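Local structure of muconolactone isomerase-like protein (Thermus thermophilus, 1VDH) at residues A57-Y62 and L79-D84; Y145-R150 and W198-F203; K170-T175 and Y215-D220. The protein catalyses the hydrogen peroxide-dependent decarboxylation of Fe-coproporphyrin III to heme b, the last step of the coproporphyrin-dependent heme pathway. One frame throughout, in Å; residues are numbered along the deposited sequence.

Contact 1: residues A57-Y62 and L79-D84; sequences AGQGSY and LRPGLD
Two backbone hydrogen bonds anchor this contact, at the open end of the beta hairpin made by strands 61-67 and 74-80. Ser61 and Leu79 form an antiparallel hydrogen-bonded pair. Leu79 N gives to Ser61 O over 2.9 Å, with the donor in the carbonyl plane. Ser61 N gives to Leu79 O over 3.1 Å, and here the donor stands above the carbonyl plane.

Leu79 O has a second donor, the guanidinium of Arg80. Arg80 folds back over its own strand, with CG beside the backbone N and a bend at chi2 (-71°). This places NH1 3.0 Å from Leu79 O in a nearly straight bond (169°). Leu79 O thus accepts two bonds, from Ser61 N and Arg80 NH1, and the second helps to fix the rotation of the guanidinium. Ser61 O lies at the edge of the same group, near its plane.

Van der Waals packing continues the contact past the strand ends. Gly60 CA sits 3.1 Å from Leu79 O. A side chain at Gly60 would run into that oxygen and into the carbonyl of Gln59, so the close approach depends on glycine. Pro81 CD is 3.3 Å from Gln59 O, and Arg80 CD is 3.7 Å from the same oxygen.

Gly58, at positive phi in a Schellman motif, ends helix 34-56 and turns the chain toward this hairpin. The side chains of Ser61 and Leu79 share one face of the sheet and both pack on Trp15 of strand 10-24. Ser61 OG bonds to Glu55 of helix 34-56 and to Val136 N. Arg80 makes a cation-pi contact with Trp51 of helix 34-56 and packs on Leu86 and Ala89 of helix 83-95, so it links the strand end to both helices.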
# COMPACT_ATOMS: atom_id res chain seq x y z
N ALA A 57 -36.47 14.29 14.97
CA ALA A 57 -36.71 15.72 14.72
C ALA A 57 -36.48 16.09 13.25
O ALA A 57 -36.68 17.25 12.87
CB ALA A 57 -35.81 16.56 15.62
N GLY A 58 -36.06 15.12 12.44
CA GLY A 58 -35.81 15.38 11.03
C GLY A 58 -34.51 16.12 10.76
O GLY A 58 -34.33 16.69 9.68
N GLN A 59 -33.60 16.10 11.73
CA GLN A 59 -32.31 16.78 11.62
C GLN A 59 -31.16 15.85 11.22
O GLN A 59 -29.99 16.17 11.45
CB GLN A 59 -31.96 17.45 12.96
CG GLN A 59 -33.00 18.43 13.47
CD GLN A 59 -33.31 19.52 12.47
OE1 GLN A 59 -32.42 20.02 11.77
NE2 GLN A 59 -34.58 19.89 12.38
N GLY A 60 -31.50 14.70 10.66
CA GLY A 60 -30.48 13.75 10.24
C GLY A 60 -30.97 12.32 10.34
O GLY A 60 -32.15 12.07 10.56
N SER A 61 -30.04 11.37 10.20
CA SER A 61 -30.38 9.95 10.28
C SER A 61 -29.12 9.17 10.63
O SER A 61 -28.00 9.69 10.49
CB SER A 61 -30.97 9.47 8.95
OG SER A 61 -31.51 8.17 9.06
N TYR A 62 -29.28 7.94 11.10
CA TYR A 62 -28.14 7.11 11.46
C TYR A 62 -28.43 5.61 11.37
O TYR A 62 -29.58 5.19 11.28
CB TYR A 62 -27.65 7.42 12.88
CG TYR A 62 -28.43 6.68 13.95
CD1 TYR A 62 -27.90 5.55 14.57
CD2 TYR A 62 -29.72 7.08 14.30
CE1 TYR A 62 -28.63 4.83 15.50
CE2 TYR A 62 -30.46 6.36 15.24
CZ TYR A 62 -29.91 5.24 15.83
OH TYR A 62 -30.63 4.52 16.76
N LEU A 79 -25.88 10.90 9.00
CA LEU A 79 -26.19 11.91 7.99
C LEU A 79 -26.70 13.14 8.74
O LEU A 79 -27.48 13.01 9.68
CB LEU A 79 -27.26 11.41 7.00
CG LEU A 79 -26.83 10.37 5.97
CD1 LEU A 79 -26.86 8.97 6.57
CD2 LEU A 79 -27.75 10.44 4.75
N ARG A 80 -26.23 14.32 8.34
CA ARG A 80 -26.61 15.58 8.99
C ARG A 80 -26.68 16.70 7.95
O ARG A 80 -26.17 16.54 6.84
CB ARG A 80 -25.58 15.96 10.06
CG ARG A 80 -25.36 14.95 11.19
CD ARG A 80 -26.55 14.87 12.14
NE ARG A 80 -26.20 14.10 13.34
CZ ARG A 80 -26.26 12.77 13.43
NH1 ARG A 80 -26.70 12.04 12.41
NH2 ARG A 80 -25.82 12.17 14.53
N PRO A 81 -27.31 17.84 8.30
CA PRO A 81 -27.43 18.99 7.39
C PRO A 81 -26.11 19.70 7.07
O PRO A 81 -26.07 20.59 6.23
CB PRO A 81 -28.38 19.92 8.15
CG PRO A 81 -29.17 19.00 9.02
CD PRO A 81 -28.11 18.05 9.51
N GLY A 82 -25.03 19.29 7.74
CA GLY A 82 -23.73 19.91 7.49
C GLY A 82 -22.57 19.12 8.07
O GLY A 82 -22.78 18.06 8.67
N LEU A 83 -21.35 19.62 7.90
CA LEU A 83 -20.16 18.94 8.42
C LEU A 83 -20.01 19.04 9.94
O LEU A 83 -19.63 18.07 10.59
CB LEU A 83 -18.89 19.49 7.75
CG LEU A 83 -17.54 18.96 8.25
CD1 LEU A 83 -17.45 17.44 8.10
CD2 LEU A 83 -16.40 19.64 7.48
N ASP A 84 -20.34 20.20 10.50
CA ASP A 84 -20.22 20.41 11.94
C ASP A 84 -20.90 19.35 12.80
O ASP A 84 -20.28 18.83 13.72
CB ASP A 84 -20.68 21.83 12.31
CG ASP A 84 -19.74 22.90 11.79
OD1 ASP A 84 -18.87 22.59 10.94
OD2 ASP A 84 -19.87 24.06 12.23

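Contact 2: residues Y145-R150 and W198-F203; sequences YPMNKR and WGVDLF
The two strands run antiparallel, with a twist that leaves their directions 139° apart and their axes 4.6 Å from each other at closest approach. Tyr145 with Val200 and Met147 with Trp198 are hydrogen-bonded pairs. Pro146 and Gly199 form the non-hydrogen-bonded pair between them. The bonds at Tyr145 and Val200 lie in the carbonyl planes; the shorter, Val200 N to Tyr145 O, is 2.8 Å. Trp198 N meets Met147 O nearly along the C=O axis. Proline has no N-H to give, but Pro146 CA makes a CA-H...O contact with Trp198 O at 3.1 Å.

Tyr145, Met147, Trp198 and Val200 share one face of the sheet. Tyr145 has CG in the crowded position between backbone N and carbonyl carbon (chi1 63°). Its ring therefore lies alongside Val200. Val200 CB sits over the ring face, 3.7 Å from the centroid, in a CH-pi contact. CG1 reaches the phenol end, 3.5 Å from Tyr145 OH. Leu202 CD1 meets the ring edge at CE2, and Phe232 of strand 227-237 stacks with the ring. Met147 stands in the same crowded chi1 position; its side chain crosses that of Val200 obliquely, with Met147 SD 4.1 Å from Val200 CG2. Trp198 is met by Lys149, whose CG is 3.5 Å from CZ3. Trp198 NE1 bonds to Glu113.

An alanine in place of Tyr145 would remove the ring and the predicted catalytic hydroxyl, and would probably loosen the packing on Val200 and Leu202 and the stack with Phe232. Tyr145 is the predicted active-site residue, and residues 145-149 are predicted to bind Fe-coproporphyrin III. The largely apolar grip on the ring is consistent with a phenol held in a set orientation, with the hydroxyl, the probable reactive group, at its tip.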
# COMPACT_ATOMS: atom_id res chain seq x y z
N TYR A 145 -19.51 1.20 -0.75
CA TYR A 145 -18.31 1.20 -1.56
C TYR A 145 -18.13 2.55 -2.23
O TYR A 145 -19.11 3.22 -2.56
CB TYR A 145 -18.35 0.10 -2.63
CG TYR A 145 -19.45 0.25 -3.66
CD1 TYR A 145 -19.21 0.87 -4.89
CD2 TYR A 145 -20.72 -0.28 -3.43
CE1 TYR A 145 -20.20 0.96 -5.86
CE2 TYR A 145 -21.72 -0.19 -4.39
CZ TYR A 145 -21.45 0.43 -5.60
OH TYR A 145 -22.44 0.51 -6.55
N PRO A 146 -16.88 3.03 -2.30
CA PRO A 146 -16.60 4.32 -2.93
C PRO A 146 -16.21 4.02 -4.39
O PRO A 146 -15.88 2.88 -4.73
CB PRO A 146 -15.42 4.83 -2.12
CG PRO A 146 -14.64 3.58 -1.85
CD PRO A 146 -15.73 2.57 -1.50
N MET A 147 -16.24 5.04 -5.24
CA MET A 147 -15.88 4.84 -6.64
C MET A 147 -15.56 6.15 -7.34
O MET A 147 -15.92 7.23 -6.84
CB MET A 147 -17.01 4.12 -7.40
CG MET A 147 -18.31 4.93 -7.55
SD MET A 147 -19.59 4.06 -8.51
CE MET A 147 -18.96 4.21 -10.17
N ASN A 148 -14.85 6.04 -8.46
CA ASN A 148 -14.49 7.17 -9.31
C ASN A 148 -15.00 6.83 -10.71
O ASN A 148 -15.34 5.68 -11.00
CB ASN A 148 -12.97 7.31 -9.47
CG ASN A 148 -12.25 7.57 -8.17
OD1 ASN A 148 -11.12 7.13 -7.98
ND2 ASN A 148 -12.89 8.31 -7.27
N LYS A 149 -15.02 7.84 -11.57
CA LYS A 149 -15.38 7.65 -12.97
C LYS A 149 -14.02 7.72 -13.65
O LYS A 149 -13.26 8.67 -13.47
CB LYS A 149 -16.32 8.75 -13.47
CG LYS A 149 -17.80 8.41 -13.31
CD LYS A 149 -18.24 7.33 -14.29
CE LYS A 149 -19.75 7.10 -14.25
NZ LYS A 149 -20.22 6.54 -12.95
N ARG A 150 -13.69 6.65 -14.38
CA ARG A 150 -12.42 6.52 -15.06
C ARG A 150 -12.01 7.64 -16.01
O ARG A 150 -12.84 8.21 -16.73
CB ARG A 150 -12.37 5.17 -15.77
CG ARG A 150 -11.05 4.85 -16.46
CD ARG A 150 -11.11 3.50 -17.15
NE ARG A 150 -11.17 2.39 -16.20
CZ ARG A 150 -11.43 1.13 -16.54
NH1 ARG A 150 -11.44 0.18 -15.62
NH2 ARG A 150 -11.72 0.82 -17.80
N TRP A 198 -17.23 9.38 -5.41
CA TRP A 198 -18.56 9.07 -4.89
C TRP A 198 -18.54 7.98 -3.84
O TRP A 198 -17.62 7.16 -3.78
CB TRP A 198 -19.51 8.60 -6.00
CG TRP A 198 -19.91 9.66 -6.97
CD1 TRP A 198 -20.92 10.58 -6.83
CD2 TRP A 198 -19.29 9.94 -8.23
NE1 TRP A 198 -20.96 11.42 -7.92
CE2 TRP A 198 -19.97 11.05 -8.80
CE3 TRP A 198 -18.22 9.37 -8.94
CZ2 TRP A 198 -19.61 11.59 -10.04
CZ3 TRP A 198 -17.87 9.91 -10.17
CH2 TRP A 198 -18.56 11.01 -10.71
N GLY A 199 -19.56 8.00 -2.99
CA GLY A 199 -19.76 6.99 -1.98
C GLY A 199 -21.09 6.37 -2.37
O GLY A 199 -22.00 7.09 -2.81
N VAL A 200 -21.21 5.05 -2.28
CA VAL A 200 -22.46 4.38 -2.63
C VAL A 200 -22.94 3.48 -1.49
O VAL A 200 -22.20 2.64 -1.01
CB VAL A 200 -22.31 3.49 -3.90
CG1 VAL A 200 -23.66 2.85 -4.24
CG2 VAL A 200 -21.81 4.32 -5.08
N ASP A 201 -24.19 3.69 -1.08
CA ASP A 201 -24.81 2.89 -0.03
C ASP A 201 -26.00 2.15 -0.61
O ASP A 201 -26.91 2.77 -1.18
CB ASP A 201 -25.33 3.76 1.11
CG ASP A 201 -24.22 4.31 1.96
OD1 ASP A 201 -23.67 3.55 2.79
OD2 ASP A 201 -23.89 5.50 1.80
N LEU A 202 -25.97 0.83 -0.52
CA LEU A 202 -27.08 -0.00 -0.99
C LEU A 202 -27.70 -0.62 0.25
O LEU A 202 -26.99 -1.01 1.18
CB LEU A 202 -26.57 -1.11 -1.93
CG LEU A 202 -25.75 -0.71 -3.16
CD1 LEU A 202 -25.40 -1.96 -3.98
CD2 LEU A 202 -26.52 0.28 -4.02
N PHE A 203 -29.03 -0.69 0.29
CA PHE A 203 -29.74 -1.26 1.42
C PHE A 203 -30.68 -2.34 0.92
O PHE A 203 -31.39 -2.14 -0.07
CB PHE A 203 -30.55 -0.17 2.15
CG PHE A 203 -29.71 0.97 2.66
CD1 PHE A 203 -28.94 0.83 3.81
CD2 PHE A 203 -29.70 2.18 1.99
CE1 PHE A 203 -28.18 1.90 4.30
CE2 PHE A 203 -28.94 3.26 2.46
CZ PHE A 203 -28.18 3.11 3.62

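Contact 3: residues K170-T175 and Y215-D220; sequences KAHGET and YEMRFD
His172, the predicted axial ligand of the coproheme iron, projects from helix 162-177 with CG anti to the backbone N (chi1 -174°). This brings its ring to Met217 of helix 207-217. The Met217 chain starts with CG beside the backbone N and is extended beyond it, so that it crosses the imidazole at about a right angle. Its methyl CE lies over one ring face, 4.0 Å from the centroid, as a CH-pi contact. The sulfur comes in obliquely, with SD 3.3 Å from His172 CE1.

Thr175, one turn along the helix, meets Asp220 tip to tip. Its OG1 is beside the backbone N and anti to the carbonyl carbon (chi1 -65°), 2.7 Å from Asp220 OD1 and 3.1 Å from Ala171 O. The single hydroxyl proton can serve one of these acceptors at a time. Thr175 CG2 packs on the extended Glu216 chain, whose carboxylate is held by Lys178 and Tyr179.

The Asp220 carboxylate stands nearly perpendicular to the imidazole, and its OD2 is 3.7 Å from His172 ND1, too long to count as a bond here. ND1 is buried and has no partner in the model. A negative charge so near would probably favour a proton on ND1, which would leave NE2 to face the iron, and might polarise the ring somewhat.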
# COMPACT_ATOMS: atom_id res chain seq x y z
N LYS A 170 -28.60 6.53 -18.52
CA LYS A 170 -29.97 6.07 -18.73
C LYS A 170 -30.02 4.54 -18.70
O LYS A 170 -30.87 3.95 -18.03
CB LYS A 170 -30.54 6.62 -20.04
CG LYS A 170 -32.04 6.39 -20.19
CD LYS A 170 -32.61 7.13 -21.39
CE LYS A 170 -34.13 6.94 -21.48
NZ LYS A 170 -34.73 7.72 -22.59
N ALA A 171 -29.07 3.91 -19.40
CA ALA A 171 -28.99 2.45 -19.45
C ALA A 171 -28.71 1.88 -18.07
O ALA A 171 -29.21 0.81 -17.71
CB ALA A 171 -27.89 2.03 -20.43
N HIS A 172 -27.89 2.59 -17.29
CA HIS A 172 -27.54 2.20 -15.93
C HIS A 172 -28.80 2.22 -15.07
O HIS A 172 -29.09 1.25 -14.35
CB HIS A 172 -26.50 3.18 -15.37
CG HIS A 172 -25.95 2.78 -14.04
ND1 HIS A 172 -25.13 1.69 -13.86
CD2 HIS A 172 -26.10 3.34 -12.81
CE1 HIS A 172 -24.79 1.60 -12.59
NE2 HIS A 172 -25.37 2.58 -11.93
N GLY A 173 -29.55 3.32 -15.16
CA GLY A 173 -30.78 3.45 -14.41
C GLY A 173 -31.79 2.38 -14.77
O GLY A 173 -32.51 1.88 -13.91
N GLU A 174 -31.83 2.01 -16.05
CA GLU A 174 -32.73 0.98 -16.54
C GLU A 174 -32.38 -0.38 -15.94
O GLU A 174 -33.25 -1.09 -15.43
CB GLU A 174 -32.66 0.88 -18.06
CG GLU A 174 -33.26 2.07 -18.80
CD GLU A 174 -33.03 2.03 -20.30
OE1 GLU A 174 -33.40 3.01 -20.98
OE2 GLU A 174 -32.48 1.03 -20.80
N THR A 175 -31.09 -0.73 -15.99
CA THR A 175 -30.61 -1.99 -15.44
C THR A 175 -30.97 -2.14 -13.97
O THR A 175 -31.39 -3.22 -13.53
CB THR A 175 -29.08 -2.13 -15.61
OG1 THR A 175 -28.76 -2.18 -17.01
CG2 THR A 175 -28.57 -3.39 -14.94
N TYR A 215 -22.97 -7.03 -9.85
CA TYR A 215 -22.45 -7.86 -10.94
C TYR A 215 -23.17 -7.55 -12.26
O TYR A 215 -22.52 -7.34 -13.28
CB TYR A 215 -22.59 -9.35 -10.60
CG TYR A 215 -21.86 -10.29 -11.55
CD1 TYR A 215 -20.66 -9.92 -12.16
CD2 TYR A 215 -22.37 -11.56 -11.81
CE1 TYR A 215 -19.97 -10.79 -13.00
CE2 TYR A 215 -21.69 -12.45 -12.65
CZ TYR A 215 -20.49 -12.06 -13.24
OH TYR A 215 -19.83 -12.93 -14.08
N GLU A 216 -24.50 -7.51 -12.24
CA GLU A 216 -25.24 -7.21 -13.46
C GLU A 216 -24.89 -5.83 -14.01
O GLU A 216 -24.66 -5.67 -15.21
CB GLU A 216 -26.75 -7.34 -13.27
CG GLU A 216 -27.52 -7.08 -14.56
CD GLU A 216 -29.01 -7.39 -14.48
OE1 GLU A 216 -29.73 -7.03 -15.43
OE2 GLU A 216 -29.45 -8.00 -13.50
N MET A 217 -24.78 -4.84 -13.12
CA MET A 217 -24.44 -3.48 -13.54
C MET A 217 -23.07 -3.33 -14.18
O MET A 217 -22.85 -2.43 -14.98
CB MET A 217 -24.53 -2.50 -12.37
CG MET A 217 -25.94 -2.13 -11.99
SD MET A 217 -25.94 -0.89 -10.70
CE MET A 217 -27.60 -0.22 -10.91
N ARG A 218 -22.14 -4.22 -13.83
CA ARG A 218 -20.79 -4.15 -14.39
C ARG A 218 -20.78 -4.41 -15.89
O ARG A 218 -19.83 -4.06 -16.58
CB ARG A 218 -19.83 -5.09 -13.64
CG ARG A 218 -18.36 -4.67 -13.77
CD ARG A 218 -17.56 -5.05 -12.54
NE ARG A 218 -18.04 -4.33 -11.35
CZ ARG A 218 -17.50 -4.42 -10.14
NH1 ARG A 218 -16.43 -5.20 -9.94
NH2 ARG A 218 -18.03 -3.75 -9.13
N PHE A 219 -21.87 -4.99 -16.41
CA PHE A 219 -21.99 -5.25 -17.85
C PHE A 219 -22.54 -4.04 -18.62
O PHE A 219 -22.53 -4.03 -19.85
CB PHE A 219 -22.81 -6.51 -18.12
CG PHE A 219 -22.14 -7.77 -17.64
CD1 PHE A 219 -22.40 -8.27 -16.38
CD2 PHE A 219 -21.23 -8.44 -18.46
CE1 PHE A 219 -21.76 -9.43 -15.91
CE2 PHE A 219 -20.58 -9.59 -18.01
CZ PHE A 219 -20.84 -10.09 -16.73
N ASP A 220 -23.03 -3.03 -17.91
CA ASP A 220 -23.52 -1.80 -18.56
C ASP A 220 -22.25 -1.07 -18.99
O ASP A 220 -21.27 -1.07 -18.24
CB ASP A 220 -24.30 -0.91 -17.58
CG ASP A 220 -25.61 -1.54 -17.11
OD1 ASP A 220 -26.18 -2.36 -17.85
OD2 ASP A 220 -26.06 -1.20 -16.00

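In the fold
From the N terminus, contact 1 comes first. It closes the short hairpin of strands 61-67 and 74-80, where the chain leaves helix 34-56 and before it enters helix 83-95. It is complete before contact 2 opens. Contacts 2 and 3 cross, because 170-175 falls inside the loop closed by 145-150 and 198-203, and 215-220 follows beyond it. Contact 2 ties strands 141-152 and 198-204 of the sheet that contact 1 also reaches. Contact 3 ties helix 162-177 to helix 207-217, which follows strand 198-204. Contacts 2 and 3 have centres 14 Å apart, and both hold predicted coproheme-binding residues. Contacts 1 and 3 lie on opposite sides of the chain's centre.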